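Local coordinates for UPF0311 protein RPA1785 (Rhodopseudomonas palustris, PDB 3C5O), which is of unknown function but folds as an eight-stranded antiparallel beta-barrel of the DUF3237 family and assembles with further copies of itself, at residues B[48-53]-B[74-79]; B[78-82]-B[123-128]; B[83-89]-B[117-123]; B[134-139]-B[150-154]. All blocks are in the same frame, centred on the assembly; numbering follows the deposited sequence. Where two conformers were deposited one is given.

How the interactions relate
All four contacts belong to one closed antiparallel barrel. Interactions 1, 3 and 4 pair strands in its wall, whereas interaction 2 ties together two loops at one end. Interactions 1 and 2 share Thr78, Asp79 and a bridging water, and their centres lie about 9 Å apart. Strand 68-78 of interaction 1 is joined to strand 83-93 of interaction 3 by probable backbone bonds such as Phe76 O to Val84 N (2.7 Å). Thr117 O to Gly138 N (2.8 Å) probably links strands 114-122 and 136-142, and so interactions 3 and 4. Interactions 1 and 4 do not touch, with centres about 17 Å apart. The first three contacts meet the second subunit; interactions 3 and 4 meet the third.

Interaction 1: residues B[48-53]-B[74-79]; sequences ISGQVL and YAFETD
Ile48 brings its CD1 obliquely to the Phe76 ring, 3.9 Å from CE1, while Thr78 CG2 sits at that ring's edge, in its plane. Further along, the Tyr74 ring is met, again obliquely, by Val52 CG1, which lies 3.9 Å from CD1. These contacts belong to the beta hairpin of strands 48-62 and 68-78, two neighbouring staves of the barrel. They lie on its inner side, where Ile48 also touches Phe13, and Val52 and Tyr74 both reach Ile15. Ile48 holds CG1 anti to the backbone N (chi1 -173°), carrying CD1 over to the phenylalanine at about a right angle.

Gly50, with no side chain, lets its CA come within 3.9 Å of Thr78 CA in a non-hydrogen-bonded pair. Beside it, Gln51 and Glu77 form a hydrogen-bonded pair, each N-H reaching the other's carbonyl. Leu53 N then bonds almost straight (174° at the hydrogen) to Ala75 O, 2.9 Å away.

On the other side of the sheet Leu53 spreads its two methyls, CD1 touching Ala75 CB at 4.1 Å and CD2 lying against Glu77 CB. Leu53 and Ala75 also pack on Thr23 and Ile35 of the second subunit, respectively.

Where the strands part, Asp79 N bonds to Ser49 O, and a water accepts from Ser49 N at 3.0 Å while donating to Asp79 OD1 at 2.8 Å.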
loop_
_atom_site.group_PDB
_atom_site.type_symbol
_atom_site.label_atom_id
_atom_site.label_comp_id
_atom_site.label_asym_id
_atom_site.label_seq_id
_atom_site.Cartn_x
_atom_site.Cartn_y
_atom_site.Cartn_z
ATOM N N ILE B 48 -16.237 22.669 9.923
ATOM C CA ILE B 48 -14.916 22.448 9.329
ATOM C C ILE B 48 -14.669 23.447 8.210
ATOM O O ILE B 48 -15.478 23.581 7.302
ATOM C CB ILE B 48 -14.692 20.977 8.903
ATOM C CG1 ILE B 48 -13.246 20.755 8.444
ATOM C CG2 ILE B 48 -15.756 20.531 7.910
ATOM C CD1 ILE B 48 -12.837 19.296 8.408
ATOM N N SER B 49 -13.571 24.186 8.326
ATOM C CA SER B 49 -13.192 25.165 7.329
ATOM C C SER B 49 -11.682 25.183 7.205
ATOM O O SER B 49 -10.979 25.539 8.150
ATOM C CB SER B 49 -13.716 26.546 7.690
ATOM O OG SER B 49 -13.044 27.528 6.931
ATOM N N GLY B 50 -11.186 24.797 6.041
ATOM C CA GLY B 50 -9.765 24.609 5.878
ATOM C C GLY B 50 -9.229 25.056 4.548
ATOM O O GLY B 50 -9.971 25.397 3.641
ATOM N N GLN B 51 -7.915 25.062 4.441
ATOM C CA GLN B 51 -7.240 25.441 3.225
ATOM C C GLN B 51 -6.384 24.226 2.858
ATOM O O GLN B 51 -5.692 23.682 3.721
ATOM C CB GLN B 51 -6.370 26.666 3.527
ATOM C CG GLN B 51 -6.333 27.779 2.469
ATOM C CD GLN B 51 -7.706 28.364 2.116
ATOM O OE1 GLN B 51 -8.606 28.485 2.955
ATOM N NE2 GLN B 51 -7.861 28.725 0.849
ATOM N N VAL B 52 -6.463 23.769 1.603
ATOM C CA VAL B 52 -5.633 22.660 1.129
ATOM C C VAL B 52 -4.253 23.255 0.973
ATOM O O VAL B 52 -4.116 24.366 0.422
ATOM C CB VAL B 52 -6.119 22.042 -0.213
ATOM C CG1 VAL B 52 -5.068 21.032 -0.762
ATOM C CG2 VAL B 52 -7.474 21.367 -0.052
ATOM N N LEU B 53 -3.242 22.548 1.482
ATOM C CA LEU B 53 -1.876 23.054 1.465
ATOM C C LEU B 53 -1.247 22.917 0.074
ATOM O O LEU B 53 -1.632 22.021 -0.692
ATOM C CB LEU B 53 -1.044 22.400 2.572
ATOM C CG LEU B 53 -1.515 22.666 4.019
ATOM C CD1 LEU B 53 -0.654 21.863 5.013
ATOM C CD2 LEU B 53 -1.513 24.159 4.404
ATOM N N TYR B 74 -2.254 14.536 -0.028
ATOM C CA TYR B 74 -2.089 15.939 0.277
ATOM C C TYR B 74 -2.548 16.203 1.705
ATOM O O TYR B 74 -2.802 15.263 2.468
ATOM C CB TYR B 74 -2.889 16.787 -0.716
ATOM C CG TYR B 74 -4.359 16.430 -0.843
ATOM C CD1 TYR B 74 -5.352 17.224 -0.266
ATOM C CD2 TYR B 74 -4.763 15.303 -1.569
ATOM C CE1 TYR B 74 -6.719 16.905 -0.411
ATOM C CE2 TYR B 74 -6.115 14.980 -1.720
ATOM C CZ TYR B 74 -7.085 15.789 -1.142
ATOM O OH TYR B 74 -8.419 15.463 -1.316
ATOM N N ALA B 75 -2.674 17.477 2.067
ATOM C CA ALA B 75 -3.037 17.829 3.426
ATOM C C ALA B 75 -3.876 19.083 3.409
ATOM O O ALA B 75 -3.808 19.883 2.461
ATOM C CB ALA B 75 -1.802 18.029 4.271
ATOM N N PHE B 76 -4.685 19.263 4.448
ATOM C CA PHE B 76 -5.277 20.568 4.681
ATOM C C PHE B 76 -5.091 21.022 6.111
ATOM O O PHE B 76 -4.902 20.211 7.023
ATOM C CB PHE B 76 -6.745 20.642 4.218
ATOM C CG PHE B 76 -7.705 19.760 4.975
ATOM C CD1 PHE B 76 -8.312 20.205 6.168
ATOM C CD2 PHE B 76 -8.072 18.514 4.464
ATOM C CE1 PHE B 76 -9.233 19.402 6.858
ATOM C CE2 PHE B 76 -9.006 17.704 5.123
ATOM C CZ PHE B 76 -9.593 18.146 6.331
ATOM N N GLU B 77 -5.109 22.337 6.284
ATOM C CA GLU B 77 -5.085 22.948 7.589
ATOM C C GLU B 77 -6.381 23.727 7.873
ATOM O O GLU B 77 -6.787 24.586 7.085
ATOM C CB GLU B 77 -3.877 23.872 7.723
ATOM C CG GLU B 77 -3.705 24.378 9.131
ATOM C CD GLU B 77 -2.445 25.208 9.327
ATOM O OE1 GLU B 77 -1.899 25.727 8.317
ATOM O OE2 GLU B 77 -2.010 25.348 10.509
ATOM N N THR B 78 -7.001 23.448 9.017
ATOM C CA THR B 78 -8.215 24.148 9.406
ATOM C C THR B 78 -7.969 25.522 10.050
ATOM O O THR B 78 -6.840 25.842 10.491
ATOM C CB THR B 78 -9.051 23.322 10.354
ATOM O OG1 THR B 78 -8.414 23.286 11.639
ATOM C CG2 THR B 78 -9.253 21.924 9.801
ATOM N N ASP B 79 -9.038 26.322 10.109
ATOM C CA ASP B 79 -8.949 27.676 10.630
ATOM C C ASP B 79 -8.578 27.706 12.122
ATOM O O ASP B 79 -8.101 28.725 12.633
ATOM C CB ASP B 79 -10.233 28.505 10.323
ATOM C CG ASP B 79 -11.533 27.871 10.875
ATOM O OD1 ASP B 79 -11.538 26.678 11.247
ATOM O OD2 ASP B 79 -12.573 28.579 10.919
HETATM O O HOH W 1 -12.901 24.198 11.271
HETATM O O HOH W 2 -1.679 19.399 0.405
#

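Interaction 2: residues B[78-82]-B[123-128]; sequences TDDGA and TGHPNY
Thr78 lays its CG2 methyl over one face of the Tyr128 ring, a CH-pi contact 4.2 Å from the ring centroid; Asn127 CG lies over the rim of the opposite face. The threonine opens a type I beta turn ending at Gly81, and its hydroxyl works inside that turn, Thr78 OG1 accepting from Ala82 N at 3.0 Å and donating to Asp80 OD1 at 2.6 Å. The water of the Asp79 carboxylate also lies close to Tyr128 OH.

Asp80 carries the polar grip. Its CG stands between the backbone N and the carbonyl carbon (chi1 63°), which directs OD1 to the edge of the tyrosine ring. Tyr128 OH donates to Asp80 OD1 at 2.7 Å on the syn side, 28° out of the carboxylate plane, and that plane stands nearly upright (79°) to the ring. A phenylalanine in place of Tyr128 would probably cost Asp80 OD1 the donor that reaches it from the other loop, leaving Thr78 OG1.

His125 NE2 adds a weak bond to Asp80 O, while ND1 accepts from Asn127 N in the ring plane. Past Gly81, Ala82 CB touches both His125 CB (3.4 Å) and Tyr128 CD1 (3.5 Å).

Asp80 OD1 thus takes two hydroxyl donors: Thr78 from within the turn, which probably steadies the carboxylate, and Tyr128 from across the contact, the bond that joins the loops, with the Ala82 methyl packed alongside.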
loop_
_atom_site.group_PDB
_atom_site.type_symbol
_atom_site.label_atom_id
_atom_site.label_comp_id
_atom_site.label_asym_id
_atom_site.label_seq_id
_atom_site.Cartn_x
_atom_site.Cartn_y
_atom_site.Cartn_z
ATOM N N THR B 78 -7.001 23.448 9.017
ATOM C CA THR B 78 -8.215 24.148 9.406
ATOM C C THR B 78 -7.969 25.522 10.050
ATOM O O THR B 78 -6.840 25.842 10.491
ATOM C CB THR B 78 -9.051 23.322 10.354
ATOM O OG1 THR B 78 -8.414 23.286 11.639
ATOM C CG2 THR B 78 -9.253 21.924 9.801
ATOM N N ASP B 79 -9.038 26.322 10.109
ATOM C CA ASP B 79 -8.949 27.676 10.630
ATOM C C ASP B 79 -8.578 27.706 12.122
ATOM O O ASP B 79 -8.101 28.725 12.633
ATOM C CB ASP B 79 -10.233 28.505 10.323
ATOM C CG ASP B 79 -11.533 27.871 10.875
ATOM O OD1 ASP B 79 -11.538 26.678 11.247
ATOM O OD2 ASP B 79 -12.573 28.579 10.919
ATOM N N ASP B 80 -8.790 26.582 12.801
ATOM C CA ASP B 80 -8.580 26.489 14.247
ATOM C C ASP B 80 -7.348 25.629 14.558
ATOM O O ASP B 80 -7.078 25.306 15.712
ATOM C CB ASP B 80 -9.859 26.022 14.993
ATOM C CG ASP B 80 -10.311 24.596 14.607
ATOM O OD1 ASP B 80 -10.024 24.118 13.487
ATOM O OD2 ASP B 80 -10.983 23.947 15.428
ATOM N N GLY B 81 -6.608 25.248 13.520
ATOM C CA GLY B 81 -5.220 24.847 13.719
ATOM C C GLY B 81 -4.859 23.392 13.544
ATOM O O GLY B 81 -3.727 22.990 13.866
ATOM N N ALA B 82 -5.799 22.604 13.041
ATOM C CA ALA B 82 -5.539 21.209 12.713
ATOM C C ALA B 82 -4.845 21.086 11.362
ATOM O O ALA B 82 -5.178 21.806 10.415
ATOM C CB ALA B 82 -6.824 20.432 12.680
ATOM N N THR B 123 -5.088 12.896 11.584
ATOM C CA THR B 123 -4.844 14.118 12.332
ATOM C C THR B 123 -4.678 13.936 13.828
ATOM O O THR B 123 -5.249 13.076 14.421
ATOM C CB THR B 123 -5.912 15.142 12.071
ATOM O OG1 THR B 123 -5.543 16.378 12.634
ATOM C CG2 THR B 123 -7.166 14.715 12.618
ATOM N N GLY B 124 -3.873 14.783 14.429
ATOM C CA GLY B 124 -3.666 14.741 15.853
ATOM C C GLY B 124 -4.603 15.632 16.628
ATOM O O GLY B 124 -4.863 15.424 17.781
ATOM N N HIS B 125 -5.115 16.631 15.958
ATOM C CA HIS B 125 -5.980 17.657 16.584
ATOM C C HIS B 125 -7.188 17.026 17.271
ATOM O O HIS B 125 -7.898 16.231 16.655
ATOM C CB HIS B 125 -6.472 18.690 15.574
ATOM C CG HIS B 125 -6.912 19.987 16.210
ATOM N ND1 HIS B 125 -8.070 20.104 16.955
ATOM C CD2 HIS B 125 -6.340 21.217 16.213
ATOM C CE1 HIS B 125 -8.185 21.344 17.394
ATOM N NE2 HIS B 125 -7.166 22.045 16.934
ATOM N N PRO B 126 -7.413 17.367 18.553
ATOM C CA PRO B 126 -8.506 16.791 19.340
ATOM C C PRO B 126 -9.898 16.919 18.747
ATOM O O PRO B 126 -10.724 16.055 19.016
ATOM C CB PRO B 126 -8.426 17.559 20.673
ATOM C CG PRO B 126 -7.026 17.928 20.777
ATOM C CD PRO B 126 -6.573 18.255 19.380
ATOM N N ASN B 127 -10.156 17.977 17.969
ATOM C CA ASN B 127 -11.512 18.320 17.521
ATOM C C ASN B 127 -11.851 17.557 16.266
ATOM O O ASN B 127 -13.020 17.478 15.886
ATOM C CB ASN B 127 -11.634 19.834 17.255
ATOM C CG ASN B 127 -13.076 20.293 16.957
ATOM O OD1 ASN B 127 -13.305 21.103 16.050
ATOM N ND2 ASN B 127 -14.043 19.796 17.726
ATOM N N TYR B 128 -10.817 17.008 15.623
ATOM C CA TYR B 128 -10.955 16.336 14.331
ATOM C C TYR B 128 -10.583 14.870 14.407
ATOM O O TYR B 128 -10.415 14.204 13.394
ATOM C CB TYR B 128 -10.134 17.063 13.250
ATOM C CG TYR B 128 -10.593 18.485 13.082
ATOM C CD1 TYR B 128 -9.993 19.525 13.804
ATOM C CD2 TYR B 128 -11.672 18.789 12.273
ATOM C CE1 TYR B 128 -10.430 20.830 13.668
ATOM C CE2 TYR B 128 -12.122 20.090 12.149
ATOM C CZ TYR B 128 -11.493 21.105 12.838
ATOM O OH TYR B 128 -11.947 22.403 12.698
HETATM O O HOH W 1 -12.901 24.198 11.271
#

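Interaction 3: residues B[83-89]-B[117-123]; sequences VVYVENV and TRPRFET
Glu87, Arg120 and Glu122 form a salt-bridge network along one face of the antiparallel pair made by strands 83-93 and 114-122 in the barrel wall. Tyr85 with Glu122, and Glu87 with Arg120, exchange backbone N-H...O bonds. Arg120, in the conformer described, bends at chi3 (60°) so that NH1 lies between the two acids. Arg120 holds Glu122 OE2 end-on through both NH1 (3.0 Å) and NH2 (3.2 Å), with the oxygen in the guanidinium plane. Arg120 NH1 also makes a weak bond to Glu87 OE2, 3.3 Å away. The Tyr85 ring lies alongside Glu122, whose OE1 comes to its edge 3.4 Å from CD2, and Arg33 of the second subunit pairs with OE1. Replacing Glu122 by an alanine would probably leave Arg120 with just its weak bond to Glu87 within this network, and Arg33 of the second subunit without this carboxylate.

On the inner side Val84 CG1 meets Phe121 CB at 3.8 Å, and Val86 CG2 touches the ring's edge at CD1; on that same side Thr117 OG1 donates to Asn88 OD1 at 2.6 Å. At the other end, Thr123 OG1 donates to Val83 O at 2.9 Å from above the carbonyl plane (48° out of it).

Strand 68-78 flanks one side, bonded through Val84 and Val86; strand 136-142 flanks the other, where Thr117 bonds to Gly138 and the rings of Phe121 and Phe136 meet edge-to-face.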
loop_
_atom_site.group_PDB
_atom_site.type_symbol
_atom_site.label_atom_id
_atom_site.label_comp_id
_atom_site.label_asym_id
_atom_site.label_seq_id
_atom_site.Cartn_x
_atom_site.Cartn_y
_atom_site.Cartn_z
ATOM N N VAL B 83 -3.887 20.169 11.285
ATOM C CA VAL B 83 -3.321 19.739 10.019
ATOM C C VAL B 83 -3.836 18.341 9.787
ATOM O O VAL B 83 -3.680 17.478 10.632
ATOM C CB VAL B 83 -1.774 19.770 10.041
ATOM C CG1 VAL B 83 -1.193 19.186 8.771
ATOM C CG2 VAL B 83 -1.300 21.214 10.237
ATOM N N VAL B 84 -4.482 18.145 8.647
ATOM C CA VAL B 84 -5.091 16.863 8.281
ATOM C C VAL B 84 -4.456 16.361 7.006
ATOM O O VAL B 84 -4.513 17.018 5.961
ATOM C CB VAL B 84 -6.646 16.952 8.084
ATOM C CG1 VAL B 84 -7.241 15.559 7.902
ATOM C CG2 VAL B 84 -7.325 17.657 9.302
ATOM N N TYR B 85 -3.820 15.197 7.116
ATOM C CA TYR B 85 -3.266 14.476 5.969
ATOM C C TYR B 85 -4.368 13.661 5.271
ATOM O O TYR B 85 -5.134 12.947 5.922
ATOM C CB TYR B 85 -2.107 13.614 6.470
ATOM C CG TYR B 85 -1.668 12.497 5.545
ATOM C CD1 TYR B 85 -1.257 12.757 4.234
ATOM C CD2 TYR B 85 -1.629 11.180 6.000
ATOM C CE1 TYR B 85 -0.881 11.718 3.381
ATOM C CE2 TYR B 85 -1.238 10.161 5.178
ATOM C CZ TYR B 85 -0.867 10.421 3.875
ATOM O OH TYR B 85 -0.467 9.360 3.082
ATOM N N VAL B 86 -4.480 13.828 3.955
ATOM C CA VAL B 86 -5.497 13.159 3.142
ATOM C C VAL B 86 -4.866 12.161 2.182
ATOM O O VAL B 86 -3.941 12.479 1.454
ATOM C CB VAL B 86 -6.364 14.129 2.313
ATOM C CG1 VAL B 86 -7.532 13.374 1.626
ATOM C CG2 VAL B 86 -6.899 15.275 3.177
ATOM N N GLU B 87 -5.378 10.950 2.220
ATOM C CA GLU B 87 -5.070 9.941 1.239
ATOM C C GLU B 87 -6.399 9.667 0.534
ATOM O O GLU B 87 -7.289 9.109 1.150
ATOM C CB GLU B 87 -4.622 8.704 1.983
ATOM C CG GLU B 87 -3.491 7.950 1.407
ATOM C CD GLU B 87 -2.977 6.898 2.379
ATOM O OE1 GLU B 87 -3.614 5.814 2.463
ATOM O OE2 GLU B 87 -1.945 7.154 3.054
ATOM N N ASN B 88 -6.538 10.060 -0.737
ATOM C CA ASN B 88 -7.814 9.924 -1.462
ATOM C C ASN B 88 -7.710 8.923 -2.643
ATOM O O ASN B 88 -7.069 9.205 -3.669
ATOM C CB ASN B 88 -8.251 11.306 -1.937
ATOM C CG ASN B 88 -9.718 11.381 -2.345
ATOM O OD1 ASN B 88 -10.565 10.604 -1.902
ATOM N ND2 ASN B 88 -10.020 12.361 -3.204
ATOM N N VAL B 89 -8.311 7.747 -2.477
ATOM C CA VAL B 89 -8.142 6.665 -3.428
ATOM C C VAL B 89 -9.490 6.266 -4.045
ATOM O O VAL B 89 -10.486 6.086 -3.332
ATOM C CB VAL B 89 -7.445 5.427 -2.790
ATOM C CG1 VAL B 89 -7.158 4.372 -3.849
ATOM C CG2 VAL B 89 -6.136 5.812 -2.099
ATOM N N THR B 117 -14.521 7.901 -4.577
ATOM C CA THR B 117 -13.274 7.650 -3.899
ATOM C C THR B 117 -13.514 7.295 -2.442
ATOM O O THR B 117 -14.621 7.461 -1.911
ATOM C CB THR B 117 -12.380 8.913 -3.871
ATOM O OG1 THR B 117 -12.884 9.806 -2.875
ATOM C CG2 THR B 117 -12.359 9.636 -5.191
ATOM N N ARG B 118 -12.458 6.820 -1.787
ATOM C CA ARG B 118 -12.497 6.643 -0.335
ATOM C C ARG B 118 -11.418 7.535 0.257
ATOM O O ARG B 118 -10.248 7.212 0.154
ATOM C CB ARG B 118 -12.249 5.199 0.060
ATOM C CG ARG B 118 -12.431 5.003 1.542
ATOM C CD ARG B 118 -11.420 4.050 2.116
ATOM N NE ARG B 118 -11.207 4.361 3.523
ATOM C CZ ARG B 118 -10.507 3.612 4.363
ATOM N NH1 ARG B 118 -9.967 2.468 3.957
ATOM N NH2 ARG B 118 -10.381 3.996 5.624
ATOM N N PRO B 119 -11.812 8.683 0.836
ATOM C CA PRO B 119 -10.851 9.510 1.559
ATOM C C PRO B 119 -10.548 9.045 2.983
ATOM O O PRO B 119 -11.475 8.810 3.788
ATOM C CB PRO B 119 -11.493 10.889 1.552
ATOM C CG PRO B 119 -12.981 10.622 1.409
ATOM C CD PRO B 119 -13.159 9.278 0.798
ATOM N N ARG B 120 -9.257 8.942 3.300
ATOM C CA ARG B 120 -8.792 8.547 4.620
ATOM C C ARG B 120 -7.959 9.680 5.237
ATOM O O ARG B 120 -7.031 10.196 4.617
ATOM C CB ARG B 120 -7.969 7.250 4.529
ATOM C CG ARG B 120 -7.844 6.511 5.861
ATOM C CD ARG B 120 -6.801 5.415 5.824
ATOM N NE ARG B 120 -5.509 5.996 5.518
ATOM C CZ ARG B 120 -4.610 6.381 6.415
ATOM N NH1 ARG B 120 -3.477 6.914 5.995
ATOM N NH2 ARG B 120 -4.827 6.215 7.707
ATOM N N PHE B 121 -8.302 10.057 6.466
ATOM C CA PHE B 121 -7.699 11.199 7.148
ATOM C C PHE B 121 -6.837 10.781 8.318
ATOM O O PHE B 121 -7.131 9.780 8.987
ATOM C CB PHE B 121 -8.803 12.151 7.628
ATOM C CG PHE B 121 -9.766 12.534 6.542
ATOM C CD1 PHE B 121 -9.385 13.428 5.559
ATOM C CD2 PHE B 121 -11.041 11.975 6.501
ATOM C CE1 PHE B 121 -10.260 13.763 4.523
ATOM C CE2 PHE B 121 -11.948 12.315 5.488
ATOM C CZ PHE B 121 -11.550 13.206 4.492
ATOM N N GLU B 122 -5.779 11.521 8.541
ATOM C CA GLU B 122 -4.974 11.393 9.727
ATOM C C GLU B 122 -4.757 12.755 10.312
ATOM O O GLU B 122 -4.291 13.639 9.641
ATOM C CB GLU B 122 -3.616 10.804 9.396
ATOM C CG GLU B 122 -3.600 9.363 9.043
ATOM C CD GLU B 122 -2.198 8.839 8.820
ATOM O OE1 GLU B 122 -1.249 9.581 9.026
ATOM O OE2 GLU B 122 -2.034 7.686 8.461
ATOM N N THR B 123 -5.088 12.896 11.584
ATOM C CA THR B 123 -4.844 14.118 12.332
ATOM C C THR B 123 -4.678 13.936 13.828
ATOM O O THR B 123 -5.249 13.076 14.421
ATOM C CB THR B 123 -5.912 15.142 12.071
ATOM O OG1 THR B 123 -5.543 16.378 12.634
ATOM C CG2 THR B 123 -7.166 14.715 12.618
#

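Interaction 4: residues B[134-139]-B[150-154]; sequences YLFVGS and DVHQV
Gln153 runs out extended past two aromatic rings and meets each in a different way. Its OE1, as modelled, stands 3.0 Å above the plane of the Tyr134 ring, over its centre, with the amide turned 67° from the ring. The Tyr134 ring also meets Tyr114 of the third subunit edge-to-face. Against Phe136 the same amide is nearly parallel, 9° off the ring plane, although the contact is made by the aliphatic stem, Gln153 CG lying 3.9 Å from Phe136 CE1. With CG anti to the backbone N (chi1 -171°), Gln153 threads its chain past Phe136 to the tyrosine.

The backbones pair as the hairpin of strands 136-142 and 146-154. Val137 and His152 exchange backbone bonds, as do Ser139 and Asp150, and Val154 N reaches Leu135 O at 2.8 Å.

Phe136 also presents CD1 to Val151 CG1 at 3.8 Å, on the barrel's inner side, where both residues touch Pro119 of the next strand. On the other side Val137 and Val154 cross at a slant, CG2 of Val137 touching CG2 of Val154 at 3.7 Å, and Val137 packs on its counterpart in the third subunit. The His152 ring turns its edge to Val137 O, with CD2 3.6 Å from that oxygen.

An amide oxygen over an aromatic face gains little by itself, so the packing of the Gln153 stem on Phe136 probably contributes more to this contact than the oxygen does.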
loop_
_atom_site.group_PDB
_atom_site.type_symbol
_atom_site.label_atom_id
_atom_site.label_comp_id
_atom_site.label_asym_id
_atom_site.label_seq_id
_atom_site.Cartn_x
_atom_site.Cartn_y
_atom_site.Cartn_z
ATOM N N TYR B 134 -14.149 6.887 11.437
ATOM C CA TYR B 134 -15.210 6.514 10.501
ATOM C C TYR B 134 -14.602 6.225 9.132
ATOM O O TYR B 134 -13.512 6.685 8.826
ATOM C CB TYR B 134 -16.239 7.645 10.362
ATOM C CG TYR B 134 -17.031 7.943 11.623
ATOM C CD1 TYR B 134 -18.244 7.292 11.880
ATOM C CD2 TYR B 134 -16.582 8.879 12.543
ATOM C CE1 TYR B 134 -18.985 7.565 13.030
ATOM C CE2 TYR B 134 -17.307 9.152 13.714
ATOM C CZ TYR B 134 -18.509 8.491 13.950
ATOM O OH TYR B 134 -19.240 8.769 15.089
ATOM N N LEU B 135 -15.314 5.467 8.312
ATOM C CA LEU B 135 -14.993 5.388 6.899
ATOM C C LEU B 135 -15.714 6.528 6.193
ATOM O O LEU B 135 -16.800 6.951 6.625
ATOM C CB LEU B 135 -15.487 4.066 6.347
ATOM C CG LEU B 135 -14.914 3.429 5.097
ATOM C CD1 LEU B 135 -13.673 2.707 5.487
ATOM C CD2 LEU B 135 -15.929 2.442 4.561
ATOM N N PHE B 136 -15.133 7.017 5.102
ATOM C CA PHE B 136 -15.760 8.080 4.339
ATOM C C PHE B 136 -15.772 7.691 2.879
ATOM O O PHE B 136 -14.917 6.922 2.408
ATOM C CB PHE B 136 -15.021 9.411 4.515
ATOM C CG PHE B 136 -14.988 9.917 5.931
ATOM C CD1 PHE B 136 -15.885 10.879 6.363
ATOM C CD2 PHE B 136 -14.018 9.466 6.826
ATOM C CE1 PHE B 136 -15.859 11.352 7.684
ATOM C CE2 PHE B 136 -13.977 9.939 8.139
ATOM C CZ PHE B 136 -14.903 10.886 8.570
ATOM N N VAL B 137 -16.757 8.204 2.152
ATOM C CA VAL B 137 -16.808 8.001 0.702
ATOM C C VAL B 137 -16.893 9.375 0.049
ATOM O O VAL B 137 -17.625 10.238 0.500
ATOM C CB VAL B 137 -18.022 7.136 0.292
ATOM C CG1 VAL B 137 -18.098 6.957 -1.228
ATOM C CG2 VAL B 137 -17.944 5.774 0.942
ATOM N N GLY B 138 -16.131 9.584 -1.015
ATOM C CA GLY B 138 -16.204 10.838 -1.757
ATOM C C GLY B 138 -16.895 10.696 -3.097
ATOM O O GLY B 138 -16.619 9.757 -3.826
ATOM N N SER B 139 -17.789 11.620 -3.425
ATOM C CA SER B 139 -18.360 11.681 -4.773
ATOM C C SER B 139 -17.794 12.961 -5.362
ATOM O O SER B 139 -17.956 14.046 -4.765
ATOM C CB SER B 139 -19.881 11.722 -4.731
ATOM O OG SER B 139 -20.439 11.757 -6.033
ATOM N N ASP B 150 -17.230 15.783 -2.709
ATOM C CA ASP B 150 -18.218 15.846 -1.654
ATOM C C ASP B 150 -18.023 14.631 -0.789
ATOM O O ASP B 150 -18.186 13.499 -1.255
ATOM C CB ASP B 150 -19.613 15.854 -2.251
ATOM C CG ASP B 150 -19.882 17.104 -3.034
ATOM O OD1 ASP B 150 -19.651 18.210 -2.497
ATOM O OD2 ASP B 150 -20.332 16.985 -4.191
ATOM N N VAL B 151 -17.669 14.869 0.464
ATOM C CA VAL B 151 -17.264 13.804 1.388
ATOM C C VAL B 151 -18.455 13.400 2.259
ATOM O O VAL B 151 -19.119 14.243 2.856
ATOM C CB VAL B 151 -16.047 14.237 2.283
ATOM C CG1 VAL B 151 -15.641 13.122 3.256
ATOM C CG2 VAL B 151 -14.822 14.641 1.419
ATOM N N HIS B 152 -18.708 12.101 2.322
ATOM C CA HIS B 152 -19.804 11.564 3.083
ATOM C C HIS B 152 -19.270 10.639 4.150
ATOM O O HIS B 152 -18.433 9.794 3.864
ATOM C CB HIS B 152 -20.737 10.800 2.150
ATOM C CG HIS B 152 -21.248 11.633 1.023
ATOM N ND1 HIS B 152 -22.427 12.331 1.094
ATOM C CD2 HIS B 152 -20.718 11.919 -0.189
ATOM C CE1 HIS B 152 -22.625 12.988 -0.032
ATOM N NE2 HIS B 152 -21.598 12.761 -0.827
ATOM N N GLN B 153 -19.760 10.801 5.371
ATOM C CA GLN B 153 -19.401 9.944 6.488
ATOM C C GLN B 153 -20.221 8.666 6.394
ATOM O O GLN B 153 -21.449 8.743 6.271
ATOM C CB GLN B 153 -19.744 10.668 7.784
ATOM C CG GLN B 153 -19.238 10.003 9.031
ATOM C CD GLN B 153 -19.775 10.648 10.302
ATOM O OE1 GLN B 153 -19.220 10.465 11.389
ATOM N NE2 GLN B 153 -20.871 11.380 10.178
ATOM N N VAL B 154 -19.563 7.500 6.436
ATOM C CA VAL B 154 -20.296 6.227 6.468
ATOM C C VAL B 154 -20.706 5.906 7.895
ATOM O O VAL B 154 -19.867 5.788 8.807
ATOM C CB VAL B 154 -19.518 5.033 5.896
ATOM C CG1 VAL B 154 -20.310 3.721 6.108
ATOM C CG2 VAL B 154 -19.205 5.243 4.410
#